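Local coordinates for 2-dehydro-3-deoxy-D-arabinonate dehydratase (Sulfolobus solfataricus, PDB 2Q1D), which dehydrates 2-dehydro-3-deoxy-D-arabinonate to 2,5-dioxopentanoate, using a bound magnesium or calcium ion, in a pathway that oxidises D-arabinonate to 2-oxoglutarate, at residues L141-L146 with S166-E171; G222-N227 with T256-G261; E235-L240 with T250-G255. All coordinates share one frame; numbering follows the deposited sequence.

Overall arrangement
Contacts 1 and 3 are buried, whereas contact 2 lies at the surface; their centres are 12 to 18 Å apart, and all three border the bound 2,5-dioxopentanoic acid. Contact 1 is mainly polar, joining a backbone bridge to the carboxylates that bind magnesium. Contact 3 sets helix 233-241 on strand 250-253 by mainly apolar packing, and contact 2 rests a loop on strand 217-225, outermost in its sheet within this chain, with no hydrogen bond across. Contacts 1 and 3 meet in one sheet, where strands 144-150 and 250-253 are neighbours and Glu145 OE2 bonds to Thr253 OG1. Contact 3 is nested within the loop closed by contact 2, and Gly255 adjoins Thr256, whose OG1 bonds to Pro144 O.

Contact 1 (L141-L146 with S166-E171); sequences LPEPEL and SARDLE. With MG (magnesium ion), chain B; DO4 (2,5-dioxopentanoic acid), chain C.
Leu141 and Ser166 are joined through their backbones by two hydrogen bonds, Leu141 N to Ser166 O at 2.9 Å and Ser166 N to Leu141 O at 3.0 Å. They form a single antiparallel hydrogen-bonded pair just ahead of strand 144-150 and helix 168-173. Apolar packing flanks this bridge, with CB of Leu141 at 4.1 Å from CG of Arg168. Polar contacts gather round Glu143. Its CG stands anti to the carbonyl carbon (chi1 -53°) and the rest of the chain is extended, which brings CD to 3.1 Å from OG of Ser166, a hydroxyl held by Asp164 O and Lys182 NZ. Glu143 and Arg168 cross at about a right angle, OE1 lying 3.7 Å from Arg168 CD. A water donates both to Glu143 OE1 (2.9 Å) and to Glu171 OE1, linking the two carboxylates. Arg168 NE forms a salt bridge with Glu171 OE1, three residues on in the same helix, at 3.5 Å. Magnesium takes Glu143 OE2 at 2.3 Å, Glu145 OE1, Asp164, a water, and O5 and O2 of the bound 2,5-dioxopentanoic acid. Three carboxylates round a magnesium ion chelated by the product's 2-oxo acid end form the active site of this FAH-family dehydratase.

Contact 2 (G222-N227 with T256-G261); sequences GSVNTN and TAIVPG. With DO4 (2,5-dioxopentanoic acid), chain C.
Gly222 and Ile258 bring their CA atoms to 6.6 Å, and Val224 CA lies 6.8 Å from Ala257 CA, so the loop 256-261 runs beside strand 217-225 at a spacing that leaves room for side chains and is bridged by no hydrogen bond. The contact is made by aliphatic groups. Val224 supplies it with a single methyl, CG1, placed between the backbone N and the carbonyl carbon (chi1 70°); it meets CB of Ala257 at 3.4 Å and CG1 of Ile258 at 3.8 Å. The side chains of Val224 and Ile258 lie alongside each other, pointing opposite ways, and CD1 of Ile258 comes to 3.9 Å from CA of Ser223. The hydroxyl of Ser223 is engaged within the sheet instead, by Ile208 O and Thr209 OG1. Strand 217-225 is an outermost strand, within this chain, of a five-stranded mixed sheet, and Ile258 pins the loop to that sheet, touching Phe220 and Leu210 as well as Pro144 of strand 144-150. Where the strand ends, Asn225 closes an Asx turn: Asn227 N donates to Asn225 OD1 at 3.1 Å and 172°, in the carbonyl plane on a lone pair. Just before Ala257 in the chain, the loop reaches the substrate site. Thr256 N donates to O2 of the bound 2,5-dioxopentanoic acid at 2.8 Å. Thr256 OG1 is bonded to Pro144 O and accepts a weak bond from Ile258 N at 3.3 Å, tying the start of the loop to strand 144-150.

Contact 3 (E235-L240 with T250-G255); sequences EQIQYL and TILTTG. With DO4 (2,5-dioxopentanoic acid), chain C.
Leu252 packs from strand 250-253 against helix 233-241, a helix laid on one face of the FAH-fold sheet in which this strand runs parallel to 76-80 and antiparallel to 144-150. The axes of segments 235-240 and 250-253 approach to 10.1 Å, with 127° between their N-to-C directions. In the close-packed part, CG of Leu252 is anti to the backbone N (chi1 179°) and its two methyls touch different helix residues. CD2 lies 3.9 Å from CB of Gln236 and 4.0 Å from CG1 of Ile237, while CD1 faces CD2 of Leu240 at 4.3 Å. Trp77, Val148 and Leu150 of the adjacent strands also touch Leu252. The far side of the helix is looser: Gln238 is exposed and Tyr239 turns to Arg112 and Pro113, and to Gln180 of the second subunit, while neither touches the strand. Gln236 forms the polar end of the contact. Its extended chain crosses Thr254 at about a right angle and sets OE1 3.4 Å from CB of Thr254. The amide makes weak hydrogen bonds, OE1 with Ser79 OG and NE2 with Arg231 O, whereas Thr254 OG1 is bonded to Leu146 O. An alanine in place of Gln236 would keep CB against Leu252 but would probably leave Ser79 OG and Arg231 O without their weak partner and open a gap beside Thr254. On either side of Thr254 in sequence, Thr253 OG1 and Gly255 N both bond to Glu145 OE2, so that the magnesium ligand is positioned from the second shell. CA of Gly255 itself lies 3.2 Å from O2 of the bound 2,5-dioxopentanoic acid.

Contact 1 (L141-L146 with S166-E171)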
loop_
_atom_site.group_PDB
_atom_site.type_symbol
_atom_site.label_atom_id
_atom_site.label_comp_id
_atom_site.label_asym_id
_atom_site.label_seq_id
_atom_site.Cartn_x
_atom_site.Cartn_y
_atom_site.Cartn_z
ATOM N N LEU A 141 32.094 -16.121 -19.968
ATOM C CA LEU A 141 33.069 -16.025 -18.898
ATOM C C LEU A 141 32.513 -15.210 -17.753
ATOM O O LEU A 141 31.777 -14.258 -17.981
ATOM C CB LEU A 141 34.375 -15.388 -19.383
ATOM C CG LEU A 141 35.291 -16.137 -20.362
ATOM C CD1 LEU A 141 36.632 -15.397 -20.523
ATOM C CD2 LEU A 141 35.522 -17.587 -19.940
ATOM N N PRO A 142 32.838 -15.596 -16.511
ATOM C CA PRO A 142 32.533 -14.714 -15.410
ATOM C C PRO A 142 33.561 -13.598 -15.377
ATOM O O PRO A 142 34.720 -13.837 -15.722
ATOM C CB PRO A 142 32.693 -15.620 -14.190
ATOM C CG PRO A 142 33.671 -16.649 -14.605
ATOM C CD PRO A 142 33.466 -16.854 -16.063
ATOM N N GLU A 143 33.134 -12.394 -14.988
ATOM C CA GLU A 143 34.030 -11.247 -14.851
ATOM C C GLU A 143 34.001 -10.713 -13.408
ATOM O O GLU A 143 33.080 -9.991 -13.020
ATOM C CB GLU A 143 33.686 -10.145 -15.862
ATOM C CG GLU A 143 33.593 -10.576 -17.344
ATOM C CD GLU A 143 33.663 -9.391 -18.334
ATOM O OE1 GLU A 143 33.787 -9.625 -19.553
ATOM O OE2 GLU A 143 33.606 -8.217 -17.907
ATOM N N PRO A 144 35.007 -11.086 -12.599
ATOM C CA PRO A 144 35.120 -10.685 -11.191
ATOM C C PRO A 144 35.493 -9.220 -11.061
ATOM O O PRO A 144 36.533 -8.799 -11.588
ATOM C CB PRO A 144 36.280 -11.537 -10.684
ATOM C CG PRO A 144 37.121 -11.776 -11.909
ATOM C CD PRO A 144 36.127 -11.946 -13.019
ATOM N N GLU A 145 34.671 -8.440 -10.363
ATOM C CA GLU A 145 34.869 -6.994 -10.325
ATOM C C GLU A 145 34.521 -6.411 -8.983
ATOM O O GLU A 145 33.639 -6.919 -8.302
ATOM C CB GLU A 145 33.999 -6.340 -11.390
ATOM C CG GLU A 145 34.119 -6.998 -12.751
ATOM C CD GLU A 145 33.415 -6.241 -13.851
ATOM O OE1 GLU A 145 33.376 -6.771 -14.991
ATOM O OE2 GLU A 145 32.913 -5.118 -13.587
ATOM N N LEU A 146 35.218 -5.342 -8.608
ATOM C CA LEU A 146 34.807 -4.493 -7.482
ATOM C C LEU A 146 33.596 -3.671 -7.910
ATOM O O LEU A 146 33.578 -3.084 -9.005
ATOM C CB LEU A 146 35.933 -3.544 -7.064
ATOM C CG LEU A 146 35.665 -2.620 -5.874
ATOM C CD1 LEU A 146 35.473 -3.418 -4.601
ATOM C CD2 LEU A 146 36.783 -1.616 -5.691
ATOM N N SER A 166 29.438 -12.523 -18.685
ATOM C CA SER A 166 29.389 -12.022 -20.074
ATOM C C SER A 166 29.587 -13.110 -21.134
ATOM O O SER A 166 30.528 -13.901 -21.058
ATOM C CB SER A 166 30.430 -10.916 -20.289
ATOM O OG SER A 166 30.734 -10.235 -19.078
ATOM N N ALA A 167 28.700 -13.124 -22.126
ATOM C CA ALA A 167 28.791 -14.032 -23.261
ATOM C C ALA A 167 29.802 -13.472 -24.254
ATOM O O ALA A 167 29.441 -12.937 -25.313
ATOM C CB ALA A 167 27.445 -14.202 -23.913
ATOM N N ARG A 168 31.076 -13.614 -23.896
ATOM C CA ARG A 168 32.201 -13.119 -24.669
ATOM C C ARG A 168 32.219 -13.482 -26.154
ATOM O O ARG A 168 32.775 -12.740 -26.966
ATOM C CB ARG A 168 33.481 -13.600 -24.009
ATOM C CG ARG A 168 33.693 -13.017 -22.631
ATOM C CD ARG A 168 33.904 -11.494 -22.700
ATOM N NE ARG A 168 34.868 -11.143 -23.740
ATOM C CZ ARG A 168 36.187 -11.228 -23.602
ATOM N NH1 ARG A 168 36.728 -11.641 -22.458
ATOM N NH2 ARG A 168 36.967 -10.896 -24.619
ATOM N N ASP A 169 31.629 -14.618 -26.512
ATOM C CA ASP A 169 31.635 -15.048 -27.910
ATOM C C ASP A 169 30.701 -14.215 -28.769
ATOM O O ASP A 169 31.043 -13.858 -29.897
ATOM C CB ASP A 169 31.344 -16.554 -28.055
ATOM C CG ASP A 169 30.007 -16.976 -27.452
ATOM O OD1 ASP A 169 29.690 -16.581 -26.291
ATOM O OD2 ASP A 169 29.290 -17.734 -28.153
ATOM N N LEU A 170 29.537 -13.885 -28.220
ATOM C CA LEU A 170 28.576 -13.037 -28.909
ATOM C C LEU A 170 29.112 -11.610 -29.092
ATOM O O LEU A 170 28.800 -10.935 -30.085
ATOM C CB LEU A 170 27.243 -13.031 -28.167
ATOM C CG LEU A 170 26.473 -14.354 -28.087
ATOM C CD1 LEU A 170 25.040 -14.089 -27.650
ATOM C CD2 LEU A 170 26.477 -15.114 -29.407
ATOM N N GLU A 171 29.932 -11.170 -28.141
ATOM C CA GLU A 171 30.538 -9.851 -28.199
ATOM C C GLU A 171 31.650 -9.768 -29.244
ATOM O O GLU A 171 31.704 -8.819 -30.026
ATOM C CB GLU A 171 31.078 -9.467 -26.823
ATOM C CG GLU A 171 32.008 -8.274 -26.813
ATOM C CD GLU A 171 32.686 -8.088 -25.471
ATOM O OE1 GLU A 171 32.328 -8.802 -24.507
ATOM O OE2 GLU A 171 33.577 -7.221 -25.372
HETATM MG MG MG B . 32.774 -6.258 -16.993
HETATM O O3 DO4 C . 33.322 -5.399 -23.708
HETATM C C5 DO4 C . 33.174 -4.463 -22.942
HETATM C C4 DO4 C . 32.946 -4.739 -21.475
HETATM C C3 DO4 C . 34.275 -4.668 -20.732
HETATM C C2 DO4 C . 34.054 -5.136 -19.315
HETATM O O5 DO4 C . 32.946 -5.519 -18.960
HETATM C C1 DO4 C . 35.143 -5.146 -18.342
HETATM O O1 DO4 C . 36.285 -4.748 -18.675
HETATM O O2 DO4 C . 34.879 -5.557 -17.185
HETATM O O HOH W 1 32.474 -8.239 -21.794
HETATM O O HOH W 2 32.115 -4.605 -15.987
#

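Contact 2 (G222-N227 with T256-G261)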
loop_
_atom_site.group_PDB
_atom_site.type_symbol
_atom_site.label_atom_id
_atom_site.label_comp_id
_atom_site.label_asym_id
_atom_site.label_seq_id
_atom_site.Cartn_x
_atom_site.Cartn_y
_atom_site.Cartn_z
ATOM N N GLY A 222 43.009 -17.439 -10.886
ATOM C CA GLY A 222 43.693 -16.212 -11.261
ATOM C C GLY A 222 43.396 -15.111 -10.265
ATOM O O GLY A 222 42.367 -15.139 -9.582
ATOM N N SER A 223 44.287 -14.130 -10.191
ATOM C CA SER A 223 44.169 -13.070 -9.209
ATOM C C SER A 223 44.753 -11.752 -9.743
ATOM O O SER A 223 45.501 -11.758 -10.721
ATOM C CB SER A 223 44.872 -13.514 -7.929
ATOM O OG SER A 223 44.592 -12.649 -6.852
ATOM N N VAL A 224 44.390 -10.627 -9.125
ATOM C CA VAL A 224 44.979 -9.313 -9.443
ATOM C C VAL A 224 44.589 -8.267 -8.395
ATOM O O VAL A 224 43.567 -8.394 -7.723
ATOM C CB VAL A 224 44.629 -8.817 -10.887
ATOM C CG1 VAL A 224 43.156 -8.449 -11.004
ATOM C CG2 VAL A 224 45.510 -7.639 -11.292
ATOM N N ASN A 225 45.411 -7.237 -8.258
ATOM C CA ASN A 225 45.170 -6.201 -7.273
ATOM C C ASN A 225 44.682 -4.891 -7.899
ATOM O O ASN A 225 45.143 -4.490 -8.972
ATOM C CB ASN A 225 46.428 -5.978 -6.439
ATOM C CG ASN A 225 46.149 -5.219 -5.165
ATOM O OD1 ASN A 225 45.930 -4.003 -5.188
ATOM N ND2 ASN A 225 46.152 -5.928 -4.038
ATOM N N THR A 226 43.759 -4.225 -7.216
ATOM C CA THR A 226 43.122 -3.010 -7.738
ATOM C C THR A 226 44.089 -1.829 -7.953
ATOM O O THR A 226 43.745 -0.861 -8.650
ATOM C CB THR A 226 41.905 -2.565 -6.871
ATOM O OG1 THR A 226 42.249 -2.626 -5.480
ATOM C CG2 THR A 226 40.690 -3.457 -7.132
ATOM N N ASN A 227 45.293 -1.910 -7.374
ATOM C CA ASN A 227 46.339 -0.920 -7.667
ATOM C C ASN A 227 46.739 -0.931 -9.138
ATOM O O ASN A 227 47.507 -0.089 -9.586
ATOM C CB ASN A 227 47.576 -1.072 -6.760
ATOM C CG ASN A 227 48.138 -2.495 -6.733
ATOM O OD1 ASN A 227 48.240 -3.186 -7.758
ATOM N ND2 ASN A 227 48.521 -2.931 -5.543
ATOM N N THR A 256 36.613 -5.633 -15.038
ATOM C CA THR A 256 37.420 -6.771 -14.591
ATOM C C THR A 256 38.838 -6.746 -15.130
ATOM O O THR A 256 39.086 -6.192 -16.203
ATOM C CB THR A 256 36.794 -8.121 -15.005
ATOM O OG1 THR A 256 37.410 -9.172 -14.263
ATOM C CG2 THR A 256 37.002 -8.395 -16.483
ATOM N N ALA A 257 39.748 -7.373 -14.382
ATOM C CA ALA A 257 41.138 -7.585 -14.809
ATOM C C ALA A 257 41.542 -9.074 -14.953
ATOM O O ALA A 257 42.706 -9.366 -15.206
ATOM C CB ALA A 257 42.094 -6.878 -13.859
ATOM N N ILE A 258 40.596 -10.002 -14.789
ATOM C CA ILE A 258 40.889 -11.438 -14.869
ATOM C C ILE A 258 40.097 -12.103 -15.987
ATOM O O ILE A 258 38.877 -12.199 -15.926
ATOM C CB ILE A 258 40.624 -12.126 -13.533
ATOM C CG1 ILE A 258 41.509 -11.495 -12.451
ATOM C CG2 ILE A 258 40.900 -13.613 -13.645
ATOM C CD1 ILE A 258 41.054 -11.695 -11.035
ATOM N N VAL A 259 40.798 -12.554 -17.018
ATOM C CA VAL A 259 40.125 -13.035 -18.227
ATOM C C VAL A 259 40.653 -14.412 -18.701
ATOM O O VAL A 259 41.667 -14.478 -19.398
ATOM C CB VAL A 259 40.234 -11.982 -19.382
ATOM C CG1 VAL A 259 39.403 -12.391 -20.588
ATOM C CG2 VAL A 259 39.812 -10.596 -18.907
ATOM N N PRO A 260 39.981 -15.520 -18.306
ATOM C CA PRO A 260 40.305 -16.858 -18.840
ATOM C C PRO A 260 40.433 -16.927 -20.370
ATOM O O PRO A 260 39.945 -16.042 -21.075
ATOM C CB PRO A 260 39.121 -17.717 -18.377
ATOM C CG PRO A 260 38.635 -17.058 -17.137
ATOM C CD PRO A 260 38.914 -15.577 -17.284
ATOM N N GLY A 261 41.083 -17.979 -20.864
ATOM C CA GLY A 261 41.234 -18.206 -22.299
ATOM C C GLY A 261 39.957 -18.696 -22.967
ATOM O O GLY A 261 38.926 -18.880 -22.307
HETATM O O3 DO4 C . 33.322 -5.399 -23.708
HETATM C C5 DO4 C . 33.174 -4.463 -22.942
HETATM C C4 DO4 C . 32.946 -4.739 -21.475
HETATM C C3 DO4 C . 34.275 -4.668 -20.732
HETATM C C2 DO4 C . 34.054 -5.136 -19.315
HETATM O O5 DO4 C . 32.946 -5.519 -18.960
HETATM C C1 DO4 C . 35.143 -5.146 -18.342
HETATM O O1 DO4 C . 36.285 -4.748 -18.675
HETATM O O2 DO4 C . 34.879 -5.557 -17.185
#

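Contact 3 (E235-L240 with T250-G255)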
loop_
_atom_site.group_PDB
_atom_site.type_symbol
_atom_site.label_atom_id
_atom_site.label_comp_id
_atom_site.label_asym_id
_atom_site.label_seq_id
_atom_site.Cartn_x
_atom_site.Cartn_y
_atom_site.Cartn_z
ATOM N N GLU A 235 35.794 8.922 -11.723
ATOM C CA GLU A 235 35.662 9.304 -13.126
ATOM C C GLU A 235 34.580 8.469 -13.801
ATOM O O GLU A 235 33.825 8.975 -14.638
ATOM C CB GLU A 235 37.012 9.108 -13.825
ATOM C CG GLU A 235 37.216 9.820 -15.168
ATOM C CD GLU A 235 38.425 9.260 -15.940
ATOM O OE1 GLU A 235 39.462 8.913 -15.310
ATOM O OE2 GLU A 235 38.333 9.142 -17.183
ATOM N N GLN A 236 34.522 7.184 -13.432
ATOM C CA GLN A 236 33.497 6.261 -13.922
ATOM C C GLN A 236 32.128 6.729 -13.446
ATOM O O GLN A 236 31.175 6.761 -14.219
ATOM C CB GLN A 236 33.754 4.825 -13.427
ATOM C CG GLN A 236 35.190 4.311 -13.545
ATOM C CD GLN A 236 35.306 2.794 -13.380
ATOM O OE1 GLN A 236 34.350 2.116 -13.015
ATOM N NE2 GLN A 236 36.481 2.259 -13.663
ATOM N N ILE A 237 32.050 7.095 -12.168
ATOM C CA ILE A 237 30.822 7.619 -11.576
ATOM C C ILE A 237 30.367 8.905 -12.262
ATOM O O ILE A 237 29.176 9.064 -12.555
ATOM C CB ILE A 237 30.974 7.867 -10.059
ATOM C CG1 ILE A 237 31.242 6.544 -9.334
ATOM C CG2 ILE A 237 29.726 8.555 -9.504
ATOM C CD1 ILE A 237 31.330 6.653 -7.840
ATOM N N GLN A 238 31.319 9.805 -12.520
ATOM C CA GLN A 238 31.060 11.096 -13.180
ATOM C C GLN A 238 30.413 10.945 -14.565
ATOM O O GLN A 238 29.433 11.621 -14.875
ATOM C CB GLN A 238 32.369 11.882 -13.276
ATOM C CG GLN A 238 32.269 13.353 -13.719
ATOM C CD GLN A 238 33.535 13.821 -14.460
ATOM O OE1 GLN A 238 33.476 14.161 -15.642
ATOM N NE2 GLN A 238 34.679 13.802 -13.776
ATOM N N TYR A 239 30.951 10.048 -15.384
ATOM C CA TYR A 239 30.372 9.759 -16.703
ATOM C C TYR A 239 29.060 8.979 -16.639
ATOM O O TYR A 239 28.196 9.129 -17.516
ATOM C CB TYR A 239 31.388 9.054 -17.602
ATOM C CG TYR A 239 32.370 10.020 -18.220
ATOM C CD1 TYR A 239 33.589 10.319 -17.587
ATOM C CD2 TYR A 239 32.065 10.672 -19.426
ATOM C CE1 TYR A 239 34.489 11.220 -18.150
ATOM C CE2 TYR A 239 32.950 11.584 -19.997
ATOM C CZ TYR A 239 34.160 11.851 -19.354
ATOM O OH TYR A 239 35.035 12.749 -19.927
ATOM N N LEU A 240 28.914 8.152 -15.604
ATOM C CA LEU A 240 27.666 7.436 -15.390
ATOM C C LEU A 240 26.525 8.417 -15.166
ATOM O O LEU A 240 25.499 8.330 -15.850
ATOM C CB LEU A 240 27.756 6.466 -14.210
ATOM C CG LEU A 240 26.423 5.871 -13.738
ATOM C CD1 LEU A 240 25.810 4.928 -14.773
ATOM C CD2 LEU A 240 26.576 5.196 -12.399
ATOM N N THR A 250 21.766 2.218 -6.723
ATOM C CA THR A 250 22.359 1.775 -7.964
ATOM C C THR A 250 23.724 1.112 -7.705
ATOM O O THR A 250 24.502 1.562 -6.842
ATOM C CB THR A 250 22.467 2.972 -8.946
ATOM O OG1 THR A 250 21.169 3.258 -9.464
ATOM C CG2 THR A 250 23.377 2.694 -10.113
ATOM N N ILE A 251 23.993 0.023 -8.432
ATOM C CA ILE A 251 25.315 -0.570 -8.428
ATOM C C ILE A 251 26.080 -0.254 -9.719
ATOM O O ILE A 251 25.580 -0.474 -10.834
ATOM C CB ILE A 251 25.282 -2.095 -8.131
ATOM C CG1 ILE A 251 24.729 -2.342 -6.721
ATOM C CG2 ILE A 251 26.696 -2.706 -8.244
ATOM C CD1 ILE A 251 24.380 -3.799 -6.401
ATOM N N LEU A 252 27.280 0.299 -9.542
ATOM C CA LEU A 252 28.258 0.421 -10.618
ATOM C C LEU A 252 29.360 -0.611 -10.449
ATOM O O LEU A 252 30.058 -0.627 -9.425
ATOM C CB LEU A 252 28.896 1.813 -10.638
ATOM C CG LEU A 252 29.959 2.002 -11.727
ATOM C CD1 LEU A 252 29.335 1.924 -13.112
ATOM C CD2 LEU A 252 30.696 3.310 -11.570
ATOM N N THR A 253 29.525 -1.461 -11.455
ATOM C CA THR A 253 30.593 -2.454 -11.420
ATOM C C THR A 253 31.784 -1.956 -12.244
ATOM O O THR A 253 31.663 -1.658 -13.442
ATOM C CB THR A 253 30.113 -3.900 -11.802
ATOM O OG1 THR A 253 31.222 -4.804 -11.763
ATOM C CG2 THR A 253 29.494 -3.957 -13.170
ATOM N N THR A 254 32.933 -1.862 -11.588
ATOM C CA THR A 254 34.051 -1.085 -12.113
ATOM C C THR A 254 34.956 -1.740 -13.172
ATOM O O THR A 254 36.030 -1.208 -13.452
ATOM C CB THR A 254 34.929 -0.562 -10.965
ATOM O OG1 THR A 254 35.492 -1.673 -10.260
ATOM C CG2 THR A 254 34.102 0.281 -10.007
ATOM N N GLY A 255 34.537 -2.861 -13.771
ATOM C CA GLY A 255 35.356 -3.547 -14.786
ATOM C C GLY A 255 36.312 -4.613 -14.227
ATOM O O GLY A 255 36.774 -4.512 -13.083
HETATM O O3 DO4 C . 33.322 -5.399 -23.708
HETATM C C5 DO4 C . 33.174 -4.463 -22.942
HETATM C C4 DO4 C . 32.946 -4.739 -21.475
HETATM C C3 DO4 C . 34.275 -4.668 -20.732
HETATM C C2 DO4 C . 34.054 -5.136 -19.315
HETATM O O5 DO4 C . 32.946 -5.519 -18.960
HETATM C C1 DO4 C . 35.143 -5.146 -18.342
HETATM O O1 DO4 C . 36.285 -4.748 -18.675
HETATM O O2 DO4 C . 34.879 -5.557 -17.185
#